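Local atomic coordinates of peptidase M3B, oligoendopeptidase F (Enterococcus faecium, PDB entry 2QR4), a protein that probably hydrolyses peptide bonds within short peptides, as a zinc-dependent metallopeptidase of the M3 family. Residues G199-Y204 with K487-R492; H280-Y285 with E481-I486. All coordinates share one frame; numbering follows the deposited sequence.

Contact 1 of 2, residues G199-Y204 with K487-R492; sequences GLYSVY and KFEWSR
Tyr204 carries its CG anti to the carbonyl carbon (chi1 -74°), and the ring beyond it offers one face to Arg492, whose chain bends at chi3 (-88°) to bring NE to within 3.6 Å of Leu200 CD2. Arg492 CB lies over the Tyr204 face, shifted toward the rim, 3.7 Å from the ring centroid and 20° off the normal: a CH-pi contact, with the two side chains crossing at about a right angle. Beside it, Ser491 OG approaches Tyr204 CD1 at 3.5 Å while donating to Phe488 O at 2.8 Å, an oxygen that also accepts from Ser491 N. Tyr201 meets the 3-10 turn edge-on: its CE1 lies 3.8 Å from Glu489 N, near the ring plane, and its OH is 3.5 Å from Glu489 CG. Helix 190-206 thus packs on the loop between helices 461-476 and 503-520, within the M3 peptidase region of a largely helical chain. Arg492 NH2 forms a salt bridge with Glu489 OE1 at 3.2 Å. Arg492 NE donates to a water at 2.6 Å, itself weakly linked to the Tyr204 hydroxyl, which is hydrogen-bonded to Asn157. Glu489 OE1 also forms a salt bridge with Arg438, and OE2 a hydrogen bond with Tyr468. The Arg492 charge, lying against two tyrosines, is therefore probably offset in part by a carboxylate shared with Arg438.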
loop_
_atom_site.group_PDB
_atom_site.type_symbol
_atom_site.label_atom_id
_atom_site.label_comp_id
_atom_site.label_asym_id
_atom_site.label_seq_id
_atom_site.Cartn_x
_atom_site.Cartn_y
_atom_site.Cartn_z
ATOM N N GLY A 199 10.795 8.339 -23.537
ATOM C CA GLY A 199 11.662 7.873 -22.460
ATOM C C GLY A 199 10.902 7.786 -21.143
ATOM O O GLY A 199 10.956 6.765 -20.450
ATOM N N LEU A 200 10.176 8.851 -20.806
ATOM C CA LEU A 200 9.513 8.933 -19.508
ATOM C C LEU A 200 8.434 7.881 -19.444
ATOM O O LEU A 200 8.322 7.150 -18.463
ATOM C CB LEU A 200 8.910 10.321 -19.271
ATOM C CG LEU A 200 8.145 10.513 -17.953
ATOM C CD1 LEU A 200 9.005 11.153 -16.869
ATOM C CD2 LEU A 200 6.907 11.348 -18.173
ATOM N N TYR A 201 7.653 7.788 -20.514
ATOM C CA TYR A 201 6.543 6.846 -20.546
ATOM C C TYR A 201 6.966 5.387 -20.634
ATOM O O TYR A 201 6.217 4.512 -20.220
ATOM C CB TYR A 201 5.518 7.229 -21.608
ATOM C CG TYR A 201 4.609 8.328 -21.116
ATOM C CD1 TYR A 201 3.551 8.045 -20.268
ATOM C CD2 TYR A 201 4.843 9.651 -21.447
ATOM C CE1 TYR A 201 2.724 9.060 -19.779
ATOM C CE2 TYR A 201 4.027 10.668 -20.968
ATOM C CZ TYR A 201 2.962 10.359 -20.142
ATOM O OH TYR A 201 2.143 11.363 -19.669
ATOM N N SER A 202 8.163 5.107 -21.139
ATOM C CA SER A 202 8.617 3.717 -21.141
ATOM C C SER A 202 8.672 3.197 -19.701
ATOM O O SER A 202 8.405 2.040 -19.442
ATOM C CB SER A 202 9.978 3.565 -21.835
ATOM O OG SER A 202 10.992 4.261 -21.127
ATOM N N VAL A 203 8.988 4.073 -18.759
ATOM C CA VAL A 203 9.082 3.669 -17.363
ATOM C C VAL A 203 7.715 3.523 -16.686
ATOM O O VAL A 203 7.493 2.572 -15.946
ATOM C CB VAL A 203 9.991 4.641 -16.554
ATOM C CG1 VAL A 203 9.934 4.322 -15.069
ATOM C CG2 VAL A 203 11.431 4.555 -17.061
ATOM N N TYR A 204 6.802 4.462 -16.919
ATOM C CA TYR A 204 5.442 4.307 -16.392
ATOM C C TYR A 204 4.755 3.069 -16.929
ATOM O O TYR A 204 4.038 2.385 -16.203
ATOM C CB TYR A 204 4.605 5.582 -16.575
ATOM C CG TYR A 204 5.078 6.600 -15.593
ATOM C CD1 TYR A 204 4.790 6.467 -14.240
ATOM C CD2 TYR A 204 5.914 7.633 -15.989
ATOM C CE1 TYR A 204 5.283 7.367 -13.315
ATOM C CE2 TYR A 204 6.405 8.538 -15.079
ATOM C CZ TYR A 204 6.088 8.403 -13.746
ATOM O OH TYR A 204 6.585 9.308 -12.852
ATOM N N LYS A 487 -1.789 6.390 -22.696
ATOM C CA LYS A 487 -2.690 5.506 -21.959
ATOM C C LYS A 487 -2.224 5.302 -20.511
ATOM O O LYS A 487 -3.014 4.909 -19.653
ATOM C CB LYS A 487 -2.822 4.147 -22.657
ATOM C CG LYS A 487 -3.402 4.231 -24.042
ATOM C CD LYS A 487 -3.309 2.901 -24.762
ATOM C CE LYS A 487 -4.209 1.877 -24.136
ATOM N NZ LYS A 487 -4.478 0.763 -25.091
ATOM N N PHE A 488 -0.949 5.572 -20.238
ATOM C CA PHE A 488 -0.388 5.295 -18.913
ATOM C C PHE A 488 -0.242 6.545 -18.057
ATOM O O PHE A 488 0.149 6.468 -16.889
ATOM C CB PHE A 488 0.951 4.561 -19.047
ATOM C CG PHE A 488 0.899 3.396 -20.005
ATOM C CD1 PHE A 488 0.126 2.269 -19.714
ATOM C CD2 PHE A 488 1.598 3.433 -21.201
ATOM C CE1 PHE A 488 0.069 1.189 -20.587
ATOM C CE2 PHE A 488 1.547 2.345 -22.097
ATOM C CZ PHE A 488 0.785 1.229 -21.785
ATOM N N GLU A 489 -0.589 7.698 -18.620
ATOM C CA GLU A 489 -0.508 8.945 -17.850
ATOM C C GLU A 489 -1.234 8.909 -16.482
ATOM O O GLU A 489 -0.759 9.516 -15.540
ATOM C CB GLU A 489 -0.964 10.158 -18.682
ATOM C CG GLU A 489 -0.860 11.488 -17.925
ATOM C CD GLU A 489 -1.183 12.691 -18.788
ATOM O OE1 GLU A 489 -0.454 13.705 -18.694
ATOM O OE2 GLU A 489 -2.162 12.622 -19.567
ATOM N N TRP A 490 -2.355 8.195 -16.359
ATOM C CA TRP A 490 -3.080 8.150 -15.068
ATOM C C TRP A 490 -2.149 7.815 -13.911
ATOM O O TRP A 490 -2.407 8.208 -12.770
ATOM C CB TRP A 490 -4.233 7.137 -15.087
ATOM C CG TRP A 490 -3.765 5.771 -15.421
ATOM C CD1 TRP A 490 -3.718 5.192 -16.665
ATOM C CD2 TRP A 490 -3.232 4.808 -14.507
ATOM N NE1 TRP A 490 -3.182 3.924 -16.574
ATOM C CE2 TRP A 490 -2.876 3.666 -15.261
ATOM C CE3 TRP A 490 -3.010 4.804 -13.124
ATOM C CZ2 TRP A 490 -2.316 2.527 -14.675
ATOM C CZ3 TRP A 490 -2.453 3.668 -12.541
ATOM C CH2 TRP A 490 -2.110 2.550 -13.319
ATOM N N SER A 491 -1.060 7.111 -14.213
ATOM C CA SER A 491 -0.211 6.550 -13.181
ATOM C C SER A 491 0.827 7.524 -12.631
ATOM O O SER A 491 1.492 7.223 -11.643
ATOM C CB SER A 491 0.478 5.271 -13.688
ATOM O OG SER A 491 1.486 5.559 -14.646
ATOM N N ARG A 492 0.974 8.684 -13.256
ATOM C CA ARG A 492 1.992 9.625 -12.799
ATOM C C ARG A 492 1.402 10.875 -12.145
ATOM O O ARG A 492 2.138 11.764 -11.711
ATOM C CB ARG A 492 2.947 9.997 -13.932
ATOM C CG ARG A 492 2.286 10.690 -15.101
ATOM C CD ARG A 492 3.261 10.878 -16.280
ATOM N NE ARG A 492 4.006 12.122 -16.177
ATOM C CZ ARG A 492 3.571 13.297 -16.624
ATOM N NH1 ARG A 492 4.324 14.379 -16.466
ATOM N NH2 ARG A 492 2.384 13.400 -17.220
HETATM O O HOH W 1 5.657 12.247 -14.172
#

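Contact 2 of 2, residues H280-Y285 with E481-I486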
loop_
_atom_site.group_PDB
_atom_site.type_symbol
_atom_site.label_atom_id
_atom_site.label_comp_id
_atom_site.label_asym_id
_atom_site.label_seq_id
_atom_site.Cartn_x
_atom_site.Cartn_y
_atom_site.Cartn_z
ATOM N N HIS A 280 0.886 15.473 -31.811
ATOM C CA HIS A 280 0.932 14.437 -30.782
ATOM C C HIS A 280 0.902 15.070 -29.389
ATOM O O HIS A 280 1.160 16.270 -29.234
ATOM C CB HIS A 280 2.216 13.604 -30.902
ATOM C CG HIS A 280 2.384 12.903 -32.212
ATOM N ND1 HIS A 280 2.153 11.552 -32.368
ATOM C CD2 HIS A 280 2.791 13.358 -33.423
ATOM C CE1 HIS A 280 2.396 11.207 -33.620
ATOM N NE2 HIS A 280 2.780 12.285 -34.283
HETATM N N MSE A 281 0.621 14.252 -28.374
HETATM C CA MSE A 281 0.702 14.712 -26.993
HETATM C C MSE A 281 2.001 15.472 -26.742
HETATM O O MSE A 281 2.004 16.511 -26.077
HETATM C CB MSE A 281 0.524 13.547 -26.003
HETATM C CG MSE A 281 -0.876 12.883 -26.040
HETATM SE SE MSE A 281 -2.387 14.174 -25.949
HETATM C CE MSE A 281 -2.028 15.009 -24.213
ATOM N N TYR A 282 3.105 14.999 -27.307
ATOM C CA TYR A 282 4.389 15.652 -27.026
ATOM C C TYR A 282 4.590 16.960 -27.792
ATOM O O TYR A 282 5.687 17.529 -27.792
ATOM C CB TYR A 282 5.563 14.697 -27.257
ATOM C CG TYR A 282 5.605 14.043 -28.621
ATOM C CD1 TYR A 282 5.998 14.758 -29.752
ATOM C CD2 TYR A 282 5.280 12.701 -28.774
ATOM C CE1 TYR A 282 6.054 14.139 -31.013
ATOM C CE2 TYR A 282 5.335 12.075 -30.022
ATOM C CZ TYR A 282 5.719 12.794 -31.134
ATOM O OH TYR A 282 5.753 12.163 -32.362
ATOM N N ASP A 283 3.530 17.437 -28.442
ATOM C CA ASP A 283 3.577 18.746 -29.110
ATOM C C ASP A 283 2.722 19.822 -28.439
ATOM O O ASP A 283 2.645 20.939 -28.949
ATOM C CB ASP A 283 3.113 18.626 -30.567
ATOM C CG ASP A 283 4.039 17.781 -31.411
ATOM O OD1 ASP A 283 5.279 17.896 -31.241
ATOM O OD2 ASP A 283 3.517 17.007 -32.248
ATOM N N LEU A 284 2.062 19.501 -27.327
ATOM C CA LEU A 284 1.043 20.418 -26.787
ATOM C C LEU A 284 1.567 21.457 -25.800
ATOM O O LEU A 284 0.830 22.364 -25.416
ATOM C CB LEU A 284 -0.120 19.652 -26.136
ATOM C CG LEU A 284 -0.832 18.571 -26.956
ATOM C CD1 LEU A 284 -2.120 18.156 -26.279
ATOM C CD2 LEU A 284 -1.112 19.028 -28.368
ATOM N N TYR A 285 2.826 21.342 -25.387
ATOM C CA TYR A 285 3.335 22.226 -24.329
ATOM C C TYR A 285 4.437 23.134 -24.808
ATOM O O TYR A 285 5.008 23.878 -24.026
ATOM C CB TYR A 285 3.800 21.408 -23.117
ATOM C CG TYR A 285 2.738 20.452 -22.640
ATOM C CD1 TYR A 285 2.649 19.164 -23.159
ATOM C CD2 TYR A 285 1.803 20.840 -21.682
ATOM C CE1 TYR A 285 1.669 18.278 -22.725
ATOM C CE2 TYR A 285 0.815 19.967 -21.246
ATOM C CZ TYR A 285 0.752 18.691 -21.768
ATOM O OH TYR A 285 -0.229 17.828 -21.341
ATOM N N GLU A 481 -3.139 12.978 -32.423
ATOM C CA GLU A 481 -2.927 11.538 -32.623
ATOM C C GLU A 481 -3.062 10.780 -31.309
ATOM O O GLU A 481 -2.660 11.281 -30.257
ATOM C CB GLU A 481 -1.553 11.256 -33.236
ATOM C CG GLU A 481 -1.415 11.725 -34.664
ATOM C CD GLU A 481 -2.556 11.253 -35.540
ATOM O OE1 GLU A 481 -3.292 12.119 -36.065
ATOM O OE2 GLU A 481 -2.720 10.019 -35.692
ATOM N N GLU A 482 -3.638 9.579 -31.373
ATOM C CA GLU A 482 -3.723 8.710 -30.195
ATOM C C GLU A 482 -2.369 8.057 -29.931
ATOM O O GLU A 482 -2.087 6.986 -30.446
ATOM C CB GLU A 482 -4.812 7.637 -30.372
ATOM C CG GLU A 482 -6.243 8.193 -30.315
ATOM C CD GLU A 482 -7.320 7.158 -30.640
ATOM O OE1 GLU A 482 -8.429 7.560 -31.053
ATOM O OE2 GLU A 482 -7.065 5.948 -30.481
ATOM N N ASP A 483 -1.526 8.728 -29.155
ATOM C CA ASP A 483 -0.240 8.177 -28.750
ATOM C C ASP A 483 -0.474 7.022 -27.778
ATOM O O ASP A 483 -1.197 7.173 -26.800
ATOM C CB ASP A 483 0.599 9.254 -28.052
ATOM C CG ASP A 483 1.014 10.386 -28.992
ATOM O OD1 ASP A 483 1.704 10.105 -30.003
ATOM O OD2 ASP A 483 0.676 11.560 -28.696
ATOM N N PRO A 484 0.131 5.860 -28.046
ATOM C CA PRO A 484 -0.025 4.739 -27.108
ATOM C C PRO A 484 0.528 5.058 -25.723
ATOM O O PRO A 484 0.028 4.550 -24.714
ATOM C CB PRO A 484 0.759 3.582 -27.752
ATOM C CG PRO A 484 1.465 4.150 -28.948
ATOM C CD PRO A 484 0.948 5.540 -29.233
ATOM N N GLU A 485 1.531 5.921 -25.662
ATOM C CA GLU A 485 2.167 6.216 -24.387
ATOM C C GLU A 485 1.192 6.860 -23.407
ATOM O O GLU A 485 1.270 6.633 -22.196
ATOM C CB GLU A 485 3.384 7.110 -24.604
ATOM C CG GLU A 485 4.557 6.423 -25.326
ATOM C CD GLU A 485 4.461 6.469 -26.840
ATOM O OE1 GLU A 485 3.475 7.014 -27.388
ATOM O OE2 GLU A 485 5.394 5.963 -27.486
ATOM N N ILE A 486 0.260 7.650 -23.922
ATOM C CA ILE A 486 -0.565 8.468 -23.040
ATOM C C ILE A 486 -1.615 7.646 -22.306
ATOM O O ILE A 486 -2.264 8.141 -21.401
ATOM C CB ILE A 486 -1.245 9.628 -23.793
ATOM C CG1 ILE A 486 -1.445 10.801 -22.844
ATOM C CG2 ILE A 486 -2.567 9.192 -24.400
ATOM C CD1 ILE A 486 -0.148 11.523 -22.526
#
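Asp483 receives both direct hydrogen bonds of this contact, one on each carboxylate oxygen, its CG set anti to the carbonyl carbon (chi1 -66°). His280 ND1 donates to Asp483 OD1 on its syn side, at 2.8 Å and 161°; the acceptor lies close to the ring plane, the ring and carboxylate being nearly coplanar (25° apart). The backbone N of Met281, a selenomethionine, donates to Asp483 OD2 at 2.7 Å. The His280-Asp483 link is a His-carboxylate hydrogen bond joining two loops: 280-285, with a 3-10 turn at 281-283, and 481-486, where Glu482 centres an inverse gamma turn just ahead of the aspartate. On the histidine side, the backbone N of His280 donates to Asp283 OD2 at 3.1 Å, and the Asp283 carboxylate also forms salt bridges to Arg190 and Arg193 of helix 190-206. Ring contacts cover both faces of the imidazole: Glu481 CB makes a CH-pi contact 4.2 Å from the His280 centroid, and Tyr282 OH stands above the centre of the opposite face. Apolar packing sets Met281 CG against the Ile486 side chain, CD1 being nearest at 3.8 Å, the two side chains crossing at about a right angle, with Asn472 of helix 461-476 touching both.

In the fold
From the N terminus, the chain first supplies 199-204, on helix 190-206, then 280-285 in the loop between helices 260-274 and 302-308, and finally the adjoining segments 481-486 and 487-492 between helices 461-476 and 503-520. Contact 1 closes a loop of 282 intervening residues, and contact 2, closing 195, is nested inside it. The single run 481-492 therefore serves both closures, joining helix 190-206 at one end and the loop after helix 260-274 at the other. The contact centres lie about 12 Å apart, and the two touch directly: Tyr201 CD1 packs 3.3 Å from Glu485 O, and Tyr201 OH packs 3.7 Å from Ile486 CD1.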